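Side-chain contacts in putative uncharacterized protein (Campylobacter jejuni, PDB 5TPU), which is of unknown function but belongs to the WxcM-like family of the cupin clan and binds thymidine-5'-diphosphate: residues E28-K31 against F35-K38; A54-N59 against D130-N135; L60-I65 against M99-K104. The protein carries 3 engineered substitutions. One frame throughout, in Å; residues are numbered along the deposited sequence.

Interaction 1: E28-K31 against F35-K38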
ATOM      1  N   GLU A  28      -1.333  -5.025   9.577  1.00 25.41           N
ATOM      2  CA  GLU A  28      -0.170  -5.825   9.997  1.00 26.11           C
ATOM      3  C   GLU A  28      -0.363  -7.298   9.643  1.00 24.27           C
ATOM      4  O   GLU A  28      -1.495  -7.799   9.592  1.00 26.21           O
ATOM      5  CB  GLU A  28       0.036  -5.670  11.500  1.00 29.39           C
ATOM      6  CG  GLU A  28       0.548  -4.296  11.858  1.00 34.31           C
ATOM      7  CD  GLU A  28       0.764  -4.091  13.345  1.00 38.46           C
ATOM      8  OE1 GLU A  28       0.190  -4.832  14.175  1.00 37.78           O
ATOM      9  OE2 GLU A  28       1.519  -3.157  13.671  1.00 41.05           O
ATOM     10  N   ASN A  29       0.743  -7.989   9.390  1.00 25.12           N
ATOM     11  CA  ASN A  29       0.709  -9.432   9.099  1.00 29.58           C
ATOM     12  C   ASN A  29      -0.088 -10.189  10.128  1.00 28.79           C
ATOM     13  O   ASN A  29       0.065  -9.945  11.314  1.00 31.10           O
ATOM     14  CB  ASN A  29       2.088 -10.062   9.133  1.00 29.65           C
ATOM     15  CG  ASN A  29       2.948  -9.637   7.979  1.00 32.72           C
ATOM     16  OD1 ASN A  29       2.467  -9.062   6.993  1.00 28.05           O
ATOM     17  ND2 ASN A  29       4.251  -9.909   8.101  1.00 30.45           N
ATOM     18  N   ASN A  30      -0.930 -11.092   9.646  1.00 32.70           N
ATOM     19  CA  ASN A  30      -1.729 -12.001  10.493  1.00 32.16           C
ATOM     20  C   ASN A  30      -2.632 -11.320  11.533  1.00 33.75           C
ATOM     21  O   ASN A  30      -3.077 -11.925  12.496  1.00 29.94           O
ATOM     22  CB  ASN A  30      -0.829 -13.090  11.072  1.00 32.32           C
ATOM     23  CG  ASN A  30      -0.152 -13.895   9.973  1.00 35.48           C
ATOM     24  OD1 ASN A  30      -0.823 -14.522   9.133  1.00 34.23           O
ATOM     25  ND2 ASN A  30       1.178 -13.837   9.933  1.00 37.57           N
ATOM     26  N   LYS A  31      -3.000 -10.078  11.242  1.00 34.96           N
ATOM     27  CA  LYS A  31      -3.756  -9.245  12.140  1.00 32.89           C
ATOM     28  C   LYS A  31      -4.894  -8.750  11.265  1.00 31.19           C
ATOM     29  O   LYS A  31      -5.822  -9.506  11.022  1.00 31.26           O
ATOM     30  CB  LYS A  31      -2.826  -8.155  12.648  1.00 37.61           C
ATOM     31  CG  LYS A  31      -2.838  -7.924  14.138  1.00 44.90           C
ATOM     32  CD  LYS A  31      -3.010  -6.448  14.414  1.00 46.42           C
ATOM     33  CE  LYS A  31      -3.036  -6.169  15.900  1.00 53.80           C
ATOM     34  NZ  LYS A  31      -3.651  -4.827  16.119  1.00 58.81           N
ATOM     35  N   PHE A  35      -2.684 -13.008   6.478  1.00 33.54           N
ATOM     36  CA  PHE A  35      -1.493 -13.627   5.962  1.00 29.41           C
ATOM     37  C   PHE A  35      -0.294 -12.718   6.242  1.00 28.67           C
ATOM     38  O   PHE A  35      -0.432 -11.628   6.814  1.00 26.38           O
ATOM     39  CB  PHE A  35      -1.643 -13.954   4.472  1.00 27.25           C
ATOM     40  CG  PHE A  35      -2.042 -12.774   3.607  1.00 25.37           C
ATOM     41  CD1 PHE A  35      -1.115 -11.831   3.218  1.00 25.79           C
ATOM     42  CD2 PHE A  35      -3.343 -12.628   3.164  1.00 23.61           C
ATOM     43  CE1 PHE A  35      -1.494 -10.762   2.413  1.00 27.66           C
ATOM     44  CE2 PHE A  35      -3.733 -11.574   2.341  1.00 21.63           C
ATOM     45  CZ  PHE A  35      -2.806 -10.627   1.972  1.00 22.75           C
ATOM     46  N   GLU A  36       0.870 -13.226   5.857  1.00 27.80           N
ATOM     47  CA  GLU A  36       2.110 -12.483   5.786  1.00 31.22           C
ATOM     48  C   GLU A  36       2.307 -11.798   4.449  1.00 28.20           C
ATOM     49  O   GLU A  36       2.365 -12.407   3.395  1.00 32.09           O
ATOM     50  CB  GLU A  36       3.324 -13.399   6.061  1.00 31.35           C
ATOM     51  CG  GLU A  36       3.785 -13.247   7.503  1.00 39.02           C
ATOM     52  CD  GLU A  36       4.682 -14.350   8.008  1.00 41.80           C
ATOM     53  OE1 GLU A  36       5.697 -14.659   7.338  1.00 53.30           O
ATOM     54  OE2 GLU A  36       4.380 -14.879   9.096  1.00 49.28           O
ATOM     55  N   ILE A  37       2.480 -10.502   4.526  1.00 31.41           N
ATOM     56  CA  ILE A  37       2.687  -9.674   3.362  1.00 29.79           C
ATOM     57  C   ILE A  37       4.027 -10.057   2.736  1.00 30.26           C
ATOM     58  O   ILE A  37       5.047  -9.989   3.390  1.00 34.23           O
ATOM     59  CB  ILE A  37       2.676  -8.217   3.819  1.00 28.18           C
ATOM     60  CG1 ILE A  37       1.284  -7.849   4.315  1.00 28.90           C
ATOM     61  CG2 ILE A  37       3.126  -7.283   2.714  1.00 34.33           C
ATOM     62  CD1 ILE A  37       1.275  -6.588   5.173  1.00 27.77           C
ATOM     63  N   LYS A  38       4.042 -10.492   1.481  1.00 28.82           N
ATOM     64  CA  LYS A  38       5.322 -10.627   0.778  1.00 27.18           C
ATOM     65  C   LYS A  38       5.576  -9.543  -0.285  1.00 25.83           C
ATOM     66  O   LYS A  38       6.715  -9.318  -0.737  1.00 23.81           O
ATOM     67  CB  LYS A  38       5.420 -12.035   0.216  1.00 30.22           C
ATOM     68  CG  LYS A  38       5.351 -13.083   1.333  1.00 35.03           C
ATOM     69  CD  LYS A  38       6.316 -14.249   1.179  1.00 38.35           C
ATOM     70  CE  LYS A  38       6.357 -15.110   2.425  1.00 38.10           C
ATOM     71  NZ  LYS A  38       6.846 -14.264   3.543  1.00 40.09           N
TER
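Asn29 and Asn30, at the middle of a type II beta turn from Glu28 to Lys31, face Glu36 and Phe35 of the same loop, with CA atoms 4.7 Å apart for Asn29 and Glu36. The turn closes with its own bond from Lys31 N to Glu28 O, and Asn30, in the left-handed conformation of its third position, gives its backbone N to Phe35 O at 2.9 Å. Asn29 makes the main side-chain contact. With CG anti to the carbonyl carbon (chi1 -70°), its amide reaches over the opposite backbone, and OD1 accepts a nearly straight bond from Ile37 N at 2.9 Å, N-H...O 173°. The donor stands above the amide plane, well away from the lone-pair directions. The CG1 branch of Ile37 lies beside its own N-H against the same oxygen, CG1 to Asn29 OD1 being 3.2 Å. The other end of the amide lies against Glu36, where Asn29 ND2 is 3.4 Å from CG. The two side chains cross at about a right angle, although amide and carboxylate planes differ by only 26°. Asn30 sets its OD1 over the backbone of Phe35, 3.4 Å from CA, and the CA of Asn29 adds a CH...O contact to Phe35 O. The outer side is polar and exposed, the Ile37 side buried. Both segments belong to the connection between strands 22-28 and 39-44. The CB of Phe35 points away from the turn, and its ring packs on Glu61 and Ser117; Lys38 bonds through its backbone to Ala116 at the end of strand 111-116. Across the dimer interface, Ile37 O receives ND2 of Asn29 of the second subunit, and Glu28 pairs with a strand of that subunit.

Interaction 2: A54-N59 against D130-N135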
ATOM      1  N   ALA A  54      -9.728 -11.002 -16.593  1.00 32.33           N
ATOM      2  CA  ALA A  54     -10.191 -12.039 -15.675  1.00 27.79           C
ATOM      3  C   ALA A  54      -9.189 -13.162 -15.576  1.00 24.17           C
ATOM      4  O   ALA A  54      -8.674 -13.638 -16.565  1.00 25.11           O
ATOM      5  CB  ALA A  54     -11.517 -12.608 -16.159  1.00 28.73           C
ATOM      6  N   HIS A  55      -8.926 -13.599 -14.369  1.00 25.56           N
ATOM      7  CA  HIS A  55      -8.067 -14.752 -14.157  1.00 23.51           C
ATOM      8  C   HIS A  55      -8.282 -15.229 -12.754  1.00 22.31           C
ATOM      9  O   HIS A  55      -8.936 -14.534 -11.961  1.00 22.01           O
ATOM     10  CB  HIS A  55      -6.609 -14.368 -14.356  1.00 23.61           C
ATOM     11  CG  HIS A  55      -6.148 -13.296 -13.420  1.00 25.69           C
ATOM     12  ND1 HIS A  55      -6.340 -11.957 -13.670  1.00 30.20           N
ATOM     13  CD2 HIS A  55      -5.522 -13.369 -12.223  1.00 26.85           C
ATOM     14  CE1 HIS A  55      -5.861 -11.246 -12.664  1.00 27.43           C
ATOM     15  NE2 HIS A  55      -5.343 -12.081 -11.782  1.00 28.02           N
ATOM     16  N   ALA A  56      -7.705 -16.387 -12.416  1.00 23.39           N
ATOM     17  CA  ALA A  56      -7.697 -16.833 -11.045  1.00 23.09           C
ATOM     18  C   ALA A  56      -6.294 -17.024 -10.620  1.00 25.94           C
ATOM     19  O   ALA A  56      -5.377 -16.943 -11.449  1.00 23.35           O
ATOM     20  CB  ALA A  56      -8.452 -18.140 -10.865  1.00 24.68           C
ATOM     21  N   HIS A  57      -6.168 -17.213  -9.310  1.00 22.95           N
ATOM     22  CA  HIS A  57      -5.004 -17.774  -8.686  1.00 26.09           C
ATOM     23  C   HIS A  57      -5.418 -18.989  -7.886  1.00 26.81           C
ATOM     24  O   HIS A  57      -6.596 -19.121  -7.538  1.00 26.94           O
ATOM     25  CB  HIS A  57      -4.406 -16.727  -7.756  1.00 28.75           C
ATOM     26  CG  HIS A  57      -3.936 -15.518  -8.500  1.00 29.10           C
ATOM     27  ND1 HIS A  57      -2.847 -15.551  -9.340  1.00 26.18           N
ATOM     28  CD2 HIS A  57      -4.451 -14.272  -8.593  1.00 28.82           C
ATOM     29  CE1 HIS A  57      -2.696 -14.368  -9.899  1.00 31.70           C
ATOM     30  NE2 HIS A  57      -3.637 -13.563  -9.435  1.00 31.13           N
ATOM     31  N   LYS A  58      -4.442 -19.833  -7.584  1.00 28.12           N
ATOM     32  CA  LYS A  58      -4.606 -20.921  -6.631  1.00 36.43           C
ATOM     33  C   LYS A  58      -4.335 -20.498  -5.189  1.00 33.33           C
ATOM     34  O   LYS A  58      -5.291 -20.281  -4.442  1.00 40.84           O
ATOM     35  CB  LYS A  58      -3.744 -22.125  -7.035  1.00 44.30           C
ATOM     36  CG  LYS A  58      -4.382 -23.442  -6.614  1.00 56.15           C
ATOM     37  CD  LYS A  58      -3.476 -24.642  -6.831  1.00 58.53           C
ATOM     38  CE  LYS A  58      -4.305 -25.894  -7.073  1.00 69.41           C
ATOM     39  NZ  LYS A  58      -3.471 -27.126  -7.167  1.00 76.79           N
ATOM     40  N   ASN A  59      -3.074 -20.352  -4.792  1.00 29.79           N
ATOM     41  CA  ASN A  59      -2.755 -20.132  -3.377  1.00 31.97           C
ATOM     42  C   ASN A  59      -2.613 -18.686  -2.924  1.00 29.06           C
ATOM     43  O   ASN A  59      -2.587 -18.387  -1.726  1.00 28.02           O
ATOM     44  CB  ASN A  59      -1.493 -20.883  -2.997  1.00 39.59           C
ATOM     45  CG  ASN A  59      -1.816 -22.235  -2.393  1.00 46.81           C
ATOM     46  OD1 ASN A  59      -1.570 -22.490  -1.206  1.00 50.15           O
ATOM     47  ND2 ASN A  59      -2.475 -23.065  -3.184  1.00 44.13           N
ATOM     48  N   ASP A 130     -12.167 -22.603 -17.711  1.00 40.46           N
ATOM     49  CA  ASP A 130     -12.445 -24.033 -17.549  1.00 43.51           C
ATOM     50  C   ASP A 130     -11.314 -24.690 -16.786  1.00 38.71           C
ATOM     51  O   ASP A 130     -11.563 -25.604 -15.996  1.00 37.67           O
ATOM     52  CB  ASP A 130     -12.726 -24.731 -18.882  1.00 48.43           C
ATOM     53  CG  ASP A 130     -13.612 -23.894 -19.775  1.00 59.09           C
ATOM     54  OD1 ASP A 130     -14.844 -24.046 -19.678  1.00 62.10           O
ATOM     55  OD2 ASP A 130     -13.080 -23.025 -20.509  1.00 70.64           O
ATOM     56  N   GLU A 131     -10.087 -24.200 -16.961  1.00 31.19           N
ATOM     57  CA  GLU A 131      -8.998 -24.706 -16.167  1.00 29.83           C
ATOM     58  C   GLU A 131      -9.199 -24.392 -14.692  1.00 30.94           C
ATOM     59  O   GLU A 131      -8.858 -25.204 -13.811  1.00 29.36           O
ATOM     60  CB  GLU A 131      -7.667 -24.150 -16.654  1.00 31.74           C
ATOM     61  CG  GLU A 131      -6.498 -24.806 -15.966  1.00 33.39           C
ATOM     62  CD  GLU A 131      -5.158 -24.160 -16.291  1.00 36.78           C
ATOM     63  OE1 GLU A 131      -4.327 -24.126 -15.378  1.00 38.27           O
ATOM     64  OE2 GLU A 131      -4.904 -23.700 -17.423  1.00 33.99           O
ATOM     65  N   PHE A 132      -9.731 -23.198 -14.434  1.00 29.45           N
ATOM     66  CA  PHE A 132     -10.067 -22.791 -13.063  1.00 31.14           C
ATOM     67  C   PHE A 132     -11.082 -23.772 -12.456  1.00 32.05           C
ATOM     68  O   PHE A 132     -10.881 -24.267 -11.348  1.00 29.21           O
ATOM     69  CB  PHE A 132     -10.665 -21.371 -13.054  1.00 28.27           C
ATOM     70  CG  PHE A 132     -11.189 -20.934 -11.731  1.00 23.61           C
ATOM     71  CD1 PHE A 132     -10.356 -20.892 -10.628  1.00 21.63           C
ATOM     72  CD2 PHE A 132     -12.499 -20.536 -11.601  1.00 24.96           C
ATOM     73  CE1 PHE A 132     -10.831 -20.449  -9.411  1.00 23.04           C
ATOM     74  CE2 PHE A 132     -12.986 -20.105 -10.373  1.00 26.18           C
ATOM     75  CZ  PHE A 132     -12.143 -20.044  -9.286  1.00 22.47           C
ATOM     76  N   LEU A 133     -12.183 -24.004 -13.167  1.00 33.13           N
ATOM     77  CA  LEU A 133     -13.180 -24.984 -12.709  1.00 38.75           C
ATOM     78  C   LEU A 133     -12.530 -26.338 -12.437  1.00 40.25           C
ATOM     79  O   LEU A 133     -12.629 -26.858 -11.329  1.00 41.57           O
ATOM     80  CB  LEU A 133     -14.291 -25.155 -13.743  1.00 36.88           C
ATOM     81  CG  LEU A 133     -15.116 -23.899 -13.991  1.00 33.79           C
ATOM     82  CD1 LEU A 133     -16.242 -24.241 -14.945  1.00 35.84           C
ATOM     83  CD2 LEU A 133     -15.633 -23.372 -12.665  1.00 34.70           C
ATOM     84  N   ARG A 134     -11.809 -26.877 -13.413  1.00 48.10           N
ATOM     85  CA  ARG A 134     -11.194 -28.192 -13.211  1.00 52.75           C
ATOM     86  C   ARG A 134     -10.465 -28.251 -11.881  1.00 52.31           C
ATOM     87  O   ARG A 134     -10.731 -29.151 -11.088  1.00 65.46           O
ATOM     88  CB  ARG A 134     -10.289 -28.627 -14.367  1.00 48.74           C
ATOM     89  CG  ARG A 134     -11.066 -29.250 -15.501  1.00 50.96           C
ATOM     90  CD  ARG A 134     -10.173 -29.554 -16.690  1.00 51.43           C
ATOM     91  NE  ARG A 134     -10.260 -28.514 -17.729  1.00 55.36           N
ATOM     92  CZ  ARG A 134      -9.241 -27.781 -18.208  1.00 60.68           C
ATOM     93  NH1 ARG A 134      -9.477 -26.881 -19.167  1.00 61.44           N
ATOM     94  NH2 ARG A 134      -7.987 -27.919 -17.762  1.00 52.41           N
ATOM     95  N   ASN A 135      -9.612 -27.276 -11.584  1.00 52.62           N
ATOM     96  CA  ASN A 135      -8.864 -27.361 -10.344  1.00 51.17           C
ATOM     97  C   ASN A 135      -9.645 -27.038  -9.067  1.00 48.50           C
ATOM     98  O   ASN A 135      -9.163 -27.297  -7.970  1.00 52.07           O
ATOM     99  CB  ASN A 135      -7.521 -26.644 -10.458  1.00 57.94           C
ATOM    100  CG  ASN A 135      -7.533 -25.271  -9.847  1.00 59.40           C
ATOM    101  OD1 ASN A 135      -7.416 -24.275 -10.555  1.00 43.56           O
ATOM    102  ND2 ASN A 135      -7.661 -25.210  -8.519  1.00 58.32           N
TER
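Ala56, in the short, weakly bonded strand 55-57, comes closest to Phe132 of the C-terminal helix, their CA atoms 6.7 Å apart; toward Lys58 and Asn135 the backbones are wider, 8.6 Å between CA atoms. Both Ala56 and Phe132 direct their CB atoms at the other segment. Phe132 holds CG anti to its N (chi1 173°), which sends the ring out from the helix toward the strand. The Ala56 methyl meets one side of that ring obliquely, with CB 3.4 Å from CD1 and 3.6 Å from CE1, while the ring's CG is farther off. This small apolar contact is buried. At the exposed end, Lys58 runs out in an extended chain that passes at a slant over the Asn135 amide nitrogen, its CE methylene 3.7 Å from ND2. Here the lysine contributes its aliphatic part, with CG also near the same nitrogen. Asn135 and Lys58 both touch Asn98, which continues this contact to the loop before strand 99-104. On the other side of the strand, His55 and His57 turn away from the helix and meet the ring of Tyr125, a residue of the thymidine-5'-diphosphate pocket. The arrangement is a C-terminal helix packed on an edge strand of a cupin-type beta fold: the alanine-phenylalanine contact covers the outer side of strand 55-57, and its histidines point inward.

Interaction 3: L60-I65 against M99-K104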
ATOM      1  N   LEU A  60      -2.557 -17.794  -3.900  1.00 26.61           N
ATOM      2  CA  LEU A  60      -2.323 -16.390  -3.608  1.00 23.41           C
ATOM      3  C   LEU A  60      -3.548 -15.777  -2.938  1.00 21.84           C
ATOM      4  O   LEU A  60      -4.700 -15.859  -3.438  1.00 20.18           O
ATOM      5  CB  LEU A  60      -1.976 -15.650  -4.905  1.00 22.00           C
ATOM      6  CG  LEU A  60      -1.774 -14.127  -4.787  1.00 21.91           C
ATOM      7  CD1 LEU A  60      -0.554 -13.831  -3.951  1.00 20.91           C
ATOM      8  CD2 LEU A  60      -1.704 -13.500  -6.183  1.00 22.69           C
ATOM      9  N   GLU A  61      -3.264 -15.143  -1.812  1.00 21.20           N
ATOM     10  CA  GLU A  61      -4.229 -14.281  -1.146  1.00 21.91           C
ATOM     11  C   GLU A  61      -3.854 -12.823  -1.277  1.00 22.27           C
ATOM     12  O   GLU A  61      -2.654 -12.491  -1.295  1.00 22.35           O
ATOM     13  CB  GLU A  61      -4.253 -14.619   0.324  1.00 21.74           C
ATOM     14  CG  GLU A  61      -4.689 -16.065   0.576  1.00 22.49           C
ATOM     15  CD  GLU A  61      -4.581 -16.390   2.045  1.00 25.06           C
ATOM     16  OE1 GLU A  61      -5.476 -16.037   2.857  1.00 21.89           O
ATOM     17  OE2 GLU A  61      -3.540 -16.958   2.372  1.00 26.62           O
ATOM     18  N   GLN A  62      -4.882 -11.978  -1.324  1.00 20.19           N
ATOM     19  CA  GLN A  62      -4.713 -10.529  -1.423  1.00 19.56           C
ATOM     20  C   GLN A  62      -5.691  -9.724  -0.567  1.00 21.12           C
ATOM     21  O   GLN A  62      -6.808 -10.158  -0.279  1.00 22.26           O
ATOM     22  CB  GLN A  62      -4.883 -10.073  -2.877  1.00 19.37           C
ATOM     23  CG  GLN A  62      -3.871 -10.621  -3.878  1.00 23.95           C
ATOM     24  CD  GLN A  62      -4.463 -10.648  -5.280  1.00 28.84           C
ATOM     25  OE1 GLN A  62      -5.489 -11.293  -5.524  1.00 31.11           O
ATOM     26  NE2 GLN A  62      -3.875  -9.901  -6.174  1.00 27.05           N
ATOM     27  N   VAL A  63      -5.297  -8.505  -0.221  1.00 19.15           N
ATOM     28  CA  VAL A  63      -6.269  -7.508   0.221  1.00 18.70           C
ATOM     29  C   VAL A  63      -6.218  -6.303  -0.676  1.00 16.59           C
ATOM     30  O   VAL A  63      -5.150  -5.729  -0.836  1.00 18.70           O
ATOM     31  CB  VAL A  63      -6.027  -7.109   1.673  1.00 18.41           C
ATOM     32  CG1 VAL A  63      -6.859  -5.883   2.036  1.00 19.41           C
ATOM     33  CG2 VAL A  63      -6.328  -8.295   2.560  1.00 19.45           C
ATOM     34  N   LEU A  64      -7.364  -5.938  -1.237  1.00 15.55           N
ATOM     35  CA  LEU A  64      -7.507  -4.809  -2.180  1.00 15.28           C
ATOM     36  C   LEU A  64      -8.067  -3.592  -1.476  1.00 14.96           C
ATOM     37  O   LEU A  64      -9.122  -3.712  -0.844  1.00 15.34           O
ATOM     38  CB  LEU A  64      -8.466  -5.168  -3.331  1.00 15.58           C
ATOM     39  CG  LEU A  64      -7.868  -5.947  -4.516  1.00 15.26           C
ATOM     40  CD1 LEU A  64      -7.202  -7.227  -4.043  1.00 16.35           C
ATOM     41  CD2 LEU A  64      -8.941  -6.250  -5.534  1.00 15.65           C
ATOM     42  N   ILE A  65      -7.413  -2.436  -1.601  1.00 14.91           N
ATOM     43  CA  ILE A  65      -7.938  -1.180  -1.057  1.00 15.19           C
ATOM     44  C   ILE A  65      -7.953  -0.128  -2.166  1.00 14.88           C
ATOM     45  O   ILE A  65      -6.946   0.105  -2.808  1.00 15.10           O
ATOM     46  CB  ILE A  65      -7.034  -0.725   0.102  1.00 16.19           C
ATOM     47  CG1 ILE A  65      -7.088  -1.722   1.253  1.00 17.61           C
ATOM     48  CG2 ILE A  65      -7.398   0.660   0.616  1.00 15.79           C
ATOM     49  CD1 ILE A  65      -5.846  -1.725   2.114  1.00 16.60           C
ATOM     50  N   MET A  99      -9.810 -18.180  -6.334  1.00 28.47           N
ATOM     51  CA  MET A  99     -10.786 -17.206  -6.818  1.00 23.97           C
ATOM     52  C   MET A  99     -10.481 -16.597  -8.185  1.00 24.20           C
ATOM     53  O   MET A  99      -9.367 -16.214  -8.517  1.00 20.68           O
ATOM     54  CB  MET A  99     -10.877 -16.099  -5.803  1.00 25.73           C
ATOM     55  CG  MET A  99     -11.404 -16.527  -4.447  1.00 27.33           C
ATOM     56  SD  MET A  99     -13.133 -17.019  -4.535  1.00 25.64           S
ATOM     57  CE  MET A  99     -14.023 -15.576  -5.058  1.00 25.47           C
ATOM     58  N   TRP A 100     -11.520 -16.550  -8.993  1.00 25.41           N
ATOM     59  CA  TRP A 100     -11.483 -15.934 -10.288  1.00 24.07           C
ATOM     60  C   TRP A 100     -11.963 -14.520  -9.981  1.00 26.38           C
ATOM     61  O   TRP A 100     -12.830 -14.311  -9.107  1.00 24.63           O
ATOM     62  CB  TRP A 100     -12.440 -16.626 -11.211  1.00 21.68           C
ATOM     63  CG  TRP A 100     -12.577 -16.072 -12.557  1.00 21.41           C
ATOM     64  CD1 TRP A 100     -13.435 -15.074 -12.982  1.00 22.57           C
ATOM     65  CD2 TRP A 100     -11.906 -16.539 -13.718  1.00 23.09           C
ATOM     66  NE1 TRP A 100     -13.286 -14.881 -14.330  1.00 22.24           N
ATOM     67  CE2 TRP A 100     -12.342 -15.757 -14.802  1.00 24.13           C
ATOM     68  CE3 TRP A 100     -10.935 -17.512 -13.940  1.00 23.40           C
ATOM     69  CZ2 TRP A 100     -11.854 -15.947 -16.104  1.00 25.73           C
ATOM     70  CZ3 TRP A 100     -10.473 -17.694 -15.229  1.00 25.08           C
ATOM     71  CH2 TRP A 100     -10.941 -16.937 -16.286  1.00 23.51           C
ATOM     72  N   ARG A 101     -11.337 -13.551 -10.632  1.00 23.16           N
ATOM     73  CA  ARG A 101     -11.713 -12.151 -10.410  1.00 24.00           C
ATOM     74  C   ARG A 101     -11.410 -11.343 -11.613  1.00 25.51           C
ATOM     75  O   ARG A 101     -10.568 -11.694 -12.432  1.00 22.91           O
ATOM     76  CB  ARG A 101     -11.009 -11.540  -9.218  1.00 22.40           C
ATOM     77  CG  ARG A 101      -9.640 -10.956  -9.493  1.00 23.42           C
ATOM     78  CD  ARG A 101      -8.584 -11.954  -9.926  1.00 21.77           C
ATOM     79  NE  ARG A 101      -8.542 -13.104  -9.023  1.00 22.65           N
ATOM     80  CZ  ARG A 101      -7.885 -13.145  -7.868  1.00 25.01           C
ATOM     81  NH1 ARG A 101      -7.223 -12.083  -7.398  1.00 26.70           N
ATOM     82  NH2 ARG A 101      -7.869 -14.254  -7.169  1.00 24.64           N
ATOM     83  N   GLU A 102     -12.167 -10.273 -11.731  1.00 28.33           N
ATOM     84  CA  GLU A 102     -12.003  -9.387 -12.817  1.00 29.84           C
ATOM     85  C   GLU A 102     -12.367  -8.000 -12.341  1.00 29.59           C
ATOM     86  O   GLU A 102     -13.376  -7.789 -11.648  1.00 29.75           O
ATOM     87  CB  GLU A 102     -12.738  -9.921 -14.040  1.00 34.18           C
ATOM     88  CG  GLU A 102     -14.133  -9.455 -14.368  1.00 39.00           C
ATOM     89  CD  GLU A 102     -14.233  -9.116 -15.841  1.00 41.63           C
ATOM     90  OE1 GLU A 102     -13.354  -8.385 -16.302  1.00 43.43           O
ATOM     91  OE2 GLU A 102     -15.156  -9.568 -16.539  1.00 46.52           O
ATOM     92  N   MET A 103     -11.465  -7.072 -12.639  1.00 25.49           N
ATOM     93  CA  MET A 103     -11.607  -5.685 -12.198  1.00 23.38           C
ATOM     94  C   MET A 103     -11.930  -4.769 -13.370  1.00 21.75           C
ATOM     95  O   MET A 103     -11.286  -4.831 -14.408  1.00 27.42           O
ATOM     96  CB  MET A 103     -10.323  -5.269 -11.558  1.00 22.90           C
ATOM     97  CG  MET A 103      -9.805  -6.299 -10.586  1.00 24.43           C
ATOM     98  SD  MET A 103      -8.779  -5.513  -9.369  1.00 25.93           S
ATOM     99  CE  MET A 103      -7.210  -5.297 -10.168  1.00 32.47           C
ATOM    100  N   LYS A 104     -12.936  -3.931 -13.206  1.00 20.89           N
ATOM    101  CA  LYS A 104     -13.450  -3.139 -14.290  1.00 21.89           C
ATOM    102  C   LYS A 104     -14.037  -1.841 -13.774  1.00 18.87           C
ATOM    103  O   LYS A 104     -14.043  -1.603 -12.578  1.00 16.89           O
ATOM    104  CB  LYS A 104     -14.507  -3.959 -15.071  1.00 26.16           C
ATOM    105  CG  LYS A 104     -15.807  -4.217 -14.307  1.00 30.55           C
ATOM    106  CD  LYS A 104     -16.857  -4.981 -15.132  1.00 35.27           C
ATOM    107  CE  LYS A 104     -18.175  -4.956 -14.376  1.00 38.55           C
ATOM    108  NZ  LYS A 104     -19.308  -5.537 -15.146  1.00 41.28           N
TER
HETATM  109  O   HOH W   1      -6.094 -13.734  -4.292  1.00 27.17           O
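Arg101 CG sits between the backbone N and the carbonyl carbon (chi1 86°), and further bends at chi2 and chi3 fold the guanidinium back beside its own strand and toward Gln62, whose extended chain reaches across to it. Arg101 NH1 then donates to Gln62 OE1 at 2.7 Å. The bond is bent, 142° at the hydrogen, yet the donor lies in the amide's carbonyl plane and the oxygen at the guanidinium edge. Amide and guanidinium are turned 35° from each other. The NE-NH2 edge grips the Met99 carbonyl side-on: NH2 reaches Met99 O at 2.8 Å and NE reaches the same oxygen at 3.3 Å, both from one face of the carbonyl plane. These bonds limit rotation of the guanidinium. A water lies within hydrogen-bonding distance of Leu60 O and Gln62 OE1, 2.8 Å from the latter, and accepts a weak bond from Arg101 NH2. Farther along the strands the contact becomes apolar, as the Met103 thioether meets a Leu64 methyl, SD to CD2 3.9 Å. Leu112 touches both of these side chains. Two facing sheets, containing strands 62-68 and 99-104, are thus joined through their inward side chains, as in the beta barrel of cupins. The polar pair belongs to the barrel interior near the pocket, the side chain of Gln62 lying about 6 Å from thymidine-5'-diphosphate.

How the interactions relate
Interaction 3 is the core contact, its centre about 3 Å from the centre of the chain, whereas the centres of interactions 1 and 2 lie about 15 and 16 Å out and both are only partly buried. Interaction 1 relies on backbone and amide bonds within one connection and borders the second subunit; interaction 2 is a small apolar contact with a polar, more exposed end; interaction 3 combines a buried polar network with apolar packing between sheets. The Phe35 ring joins interactions 1 and 3 by packing on Gln62 and Val63. Interactions 2 and 3 share a sheet: strands 55-57 and 99-104 are neighbours, and Phe132 also packs against Trp100. Interactions 1 and 2 do not touch.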